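Protein F-93 (Sulfolobus virus 1, PDB 1TBX) probably acts as a homodimeric winged-helix transcription factor that binds a palindromic or near-palindromic DNA target. Local coordinates at residues A[10-13]-A[14-18]; A[22-25]-A[26-29]. All coordinates share one frame; numbering follows the deposited sequence.

Contact 1. Residues A[10-13]-A[14-18]; sequences EAIV and LAYLY
Ile12 and Tyr16 meet one turn apart on the same face of helix 9-17, the first helix of the winged-helix fold. The contact is local and intrahelical, and it lies in the buried middle of the chain. Four backbone hydrogen bonds of the i to i+4 kind build it. Leu14 N donates to Glu10 O at 2.9 Å, Ala15 N to Ala11 O, Tyr16 N to Ile12 O and Leu17 N to Val13 O. The last is the most bent, with an N-H...O angle of 140°. It stands next to the end of the helix, since Tyr18 already leaves helical backbone angles.

The side chains of Ile12 and Tyr16 run side by side and point the same way. In Ile12 the CG2 methyl is anti to the backbone N. CG1 takes the place beside that N (chi1 -59°) and leads the other branch away from the ring. CG2 therefore does the touching. Ile12 CG2 lies beside the CD1-CE1 edge of the ring, out of its plane, 3.6 Å from Tyr16 CD1 and 3.7 Å from Tyr16 CE1.

Other parts of the fold enclose the helix. Val32 of helix 25-33 and Phe36 of the loop after it pack on both Ile12 and Tyr16, while Lys81 of the long helix 71-94 makes a cation-pi contact with the tyrosine. Val13 faces helices 25-33 and 40-52, and Leu14 touches Leu80 as well as Phe6 of the second subunit. The helix thus takes part in both the domain core and the dimer contact.

Ile12 O meets Tyr16 at both its backbone and its ring. Ile12 O accepts Tyr16 N at 2.9 Å. At the ring edge, in the ring plane, Ile12 O lies 3.1 Å from Tyr16 CD1.

Contact 2. Residues A[22-25]-A[26-29]; sequences GIAT and YDLY
Ile23 reaches over the first turn of helix 25-33 and packs on Asp27 and Leu28. This is the N-terminal start of the second helix of the winged-helix fold, with Ala24 at the N-cap position. The contact is local, between a loop and the helix that follows it.

From CB the isoleucine side chain splits. CG1 is anti to the backbone N (chi1 -176°) and runs over the helix start. Ile23 CG1 lies 3.6 Å from the backbone at Leu28 N and 3.7 Å from the side chain at Asp27 CB. CD1 at the tip stays over the same two atoms. The other branch, Ile23 CG2, sits between the backbone N and the carbonyl carbon and rests 3.9 Å from Leu28 CB. The side chains of Ile23 and Leu28 cross at about a right angle.

Ala24 O accepts the first helical bond, from Leu28 N at 3.0 Å, with the donor in the carbonyl plane. A second, weak bond comes to the same oxygen from Asp27 N. The buried OG1 of Thr25 is hydrogen-bonded to Glu58 OE1 and Lys65 O, which joins the helix start to the two-stranded wing. The end of the Tyr29 side chain leads away from residues 22-25: its OH bonds Met38 O, and its ring meets Phe43 edge-to-face.

The next helical bond runs from Tyr29 N to Thr25 O at 3.0 Å, again in the carbonyl plane and fairly straight, with an N-H...O angle of 161°.

From the N terminus, the chain first forms contact 1 within helix 9-17. It then passes through a short loop and enters contact 2, where helix 25-33 begins. The two contacts follow in series; neither nests in the other, and neither closes a long loop. Their centres are 11 Å apart, yet their side chains meet. Leu28 lies against the first helix, with its CD2 3.7 Å from Val13 CG1 and its CD1 3.9 Å from Tyr16 CB. Leu17 and Ile23 pack together nearer the loop. Contact 1 faces helix 71-94 and the second subunit, whereas contact 2 joins strand 64-69 of the wing and helix 40-52.

Contact 1. Residues A[10-13]-A[14-18]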
# COMPACT_ATOMS: atom_id res chain seq x y z
N GLU A 10 0.60 8.29 3.08
CA GLU A 10 0.65 8.93 1.78
C GLU A 10 -0.23 8.17 0.78
O GLU A 10 -0.95 8.78 -0.04
CB GLU A 10 2.10 8.91 1.38
CG GLU A 10 2.95 8.51 2.59
CD GLU A 10 3.94 7.43 2.26
OE1 GLU A 10 3.97 7.05 1.09
OE2 GLU A 10 4.71 6.97 3.13
N ALA A 11 -0.21 6.84 0.87
CA ALA A 11 -1.05 6.00 0.01
C ALA A 11 -2.54 6.20 0.31
O ALA A 11 -3.34 6.39 -0.60
CB ALA A 11 -0.64 4.54 0.12
N ILE A 12 -2.93 6.14 1.58
CA ILE A 12 -4.35 6.33 1.89
C ILE A 12 -4.84 7.71 1.44
O ILE A 12 -5.85 7.81 0.72
CB ILE A 12 -4.60 6.12 3.38
CG1 ILE A 12 -4.16 4.71 3.75
CG2 ILE A 12 -6.06 6.28 3.69
CD1 ILE A 12 -3.82 4.54 5.19
N VAL A 13 -4.11 8.76 1.85
CA VAL A 13 -4.48 10.13 1.61
C VAL A 13 -4.60 10.29 0.11
O VAL A 13 -5.60 10.77 -0.39
CB VAL A 13 -3.43 11.06 2.17
CG1 VAL A 13 -3.72 12.50 1.73
CG2 VAL A 13 -3.30 10.90 3.79
N LEU A 14 -3.62 9.81 -0.63
CA LEU A 14 -3.71 9.90 -2.08
C LEU A 14 -4.98 9.25 -2.68
O LEU A 14 -5.69 9.85 -3.50
CB LEU A 14 -2.43 9.30 -2.70
CG LEU A 14 -2.18 9.75 -4.14
CD1 LEU A 14 -2.25 11.26 -4.19
CD2 LEU A 14 -0.84 9.20 -4.70
N ALA A 15 -5.26 8.01 -2.27
CA ALA A 15 -6.42 7.26 -2.74
C ALA A 15 -7.69 8.04 -2.45
O ALA A 15 -8.55 8.16 -3.31
CB ALA A 15 -6.49 5.93 -2.05
N TYR A 16 -7.79 8.58 -1.25
CA TYR A 16 -9.01 9.26 -0.84
C TYR A 16 -9.27 10.56 -1.59
O TYR A 16 -10.42 10.99 -1.76
CB TYR A 16 -9.01 9.47 0.66
CG TYR A 16 -9.53 8.23 1.31
CD1 TYR A 16 -8.77 7.05 1.37
CD2 TYR A 16 -10.85 8.21 1.81
CE1 TYR A 16 -9.31 5.88 1.96
CE2 TYR A 16 -11.40 7.06 2.40
CZ TYR A 16 -10.64 5.91 2.48
OH TYR A 16 -11.24 4.82 3.05
N LEU A 17 -8.19 11.18 -2.07
CA LEU A 17 -8.33 12.43 -2.79
C LEU A 17 -8.98 12.19 -4.16
O LEU A 17 -9.72 13.05 -4.68
CB LEU A 17 -6.96 13.08 -2.95
CG LEU A 17 -6.91 14.45 -3.60
CD1 LEU A 17 -8.01 15.31 -3.01
CD2 LEU A 17 -5.56 15.06 -3.37
N TYR A 18 -8.71 11.02 -4.73
CA TYR A 18 -9.25 10.73 -6.00
C TYR A 18 -10.75 10.87 -5.90
O TYR A 18 -11.38 10.39 -4.96
CB TYR A 18 -8.85 9.35 -6.51
CG TYR A 18 -9.34 9.16 -7.94
CD1 TYR A 18 -8.59 9.63 -9.03
CD2 TYR A 18 -10.58 8.55 -8.21
CE1 TYR A 18 -9.04 9.48 -10.36
CE2 TYR A 18 -11.04 8.36 -9.54
CZ TYR A 18 -10.27 8.85 -10.62
OH TYR A 18 -10.72 8.71 -11.95

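Contact 2. Residues A[22-25]-A[26-29]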
# COMPACT_ATOMS: atom_id res chain seq x y z
N GLY A 22 -10.93 19.37 -4.78
CA GLY A 22 -11.71 20.51 -4.33
C GLY A 22 -11.93 20.52 -2.83
O GLY A 22 -12.30 21.55 -2.23
N ILE A 23 -11.72 19.36 -2.22
CA ILE A 23 -12.03 19.19 -0.81
C ILE A 23 -11.08 20.08 -0.02
O ILE A 23 -9.90 20.15 -0.32
CB ILE A 23 -11.91 17.70 -0.42
CG1 ILE A 23 -12.32 17.49 1.05
CG2 ILE A 23 -10.49 17.17 -0.67
CD1 ILE A 23 -13.15 16.19 1.32
N ALA A 24 -11.62 20.79 0.97
CA ALA A 24 -10.74 21.46 1.91
C ALA A 24 -9.91 20.38 2.61
O ALA A 24 -10.43 19.37 3.09
CB ALA A 24 -11.54 22.26 2.93
N THR A 25 -8.59 20.60 2.62
CA THR A 25 -7.60 19.74 3.26
C THR A 25 -8.06 19.10 4.58
O THR A 25 -8.01 17.89 4.73
CB THR A 25 -6.32 20.57 3.44
OG1 THR A 25 -5.84 21.01 2.15
CG2 THR A 25 -5.19 19.74 4.04
N TYR A 26 -8.54 19.89 5.52
CA TYR A 26 -8.99 19.31 6.78
C TYR A 26 -10.21 18.39 6.63
O TYR A 26 -10.33 17.39 7.37
CB TYR A 26 -9.22 20.35 7.89
CG TYR A 26 -9.50 19.71 9.21
CD1 TYR A 26 -8.47 19.13 9.97
CD2 TYR A 26 -10.80 19.64 9.69
CE1 TYR A 26 -8.73 18.52 11.20
CE2 TYR A 26 -11.08 19.02 10.91
CZ TYR A 26 -10.04 18.46 11.66
OH TYR A 26 -10.34 17.87 12.87
N ASP A 27 -11.10 18.70 5.70
CA ASP A 27 -12.17 17.74 5.45
C ASP A 27 -11.65 16.45 4.89
O ASP A 27 -12.22 15.39 5.18
CB ASP A 27 -13.27 18.29 4.55
CG ASP A 27 -14.07 19.34 5.24
OD1 ASP A 27 -14.07 19.29 6.50
OD2 ASP A 27 -14.67 20.27 4.64
N LEU A 28 -10.59 16.51 4.07
CA LEU A 28 -10.00 15.28 3.57
C LEU A 28 -9.46 14.51 4.75
O LEU A 28 -9.65 13.31 4.84
CB LEU A 28 -8.91 15.51 2.53
CG LEU A 28 -8.25 14.20 2.04
CD1 LEU A 28 -9.20 13.34 1.16
CD2 LEU A 28 -6.87 14.36 1.35
N TYR A 29 -8.84 15.21 5.69
CA TYR A 29 -8.45 14.56 6.89
C TYR A 29 -9.60 13.85 7.62
O TYR A 29 -9.44 12.70 8.02
CB TYR A 29 -7.81 15.53 7.85
CG TYR A 29 -7.60 14.85 9.17
CD1 TYR A 29 -6.75 13.75 9.27
CD2 TYR A 29 -8.30 15.23 10.28
CE1 TYR A 29 -6.56 13.12 10.46
CE2 TYR A 29 -8.09 14.61 11.50
CZ TYR A 29 -7.23 13.56 11.57
OH TYR A 29 -7.05 12.91 12.74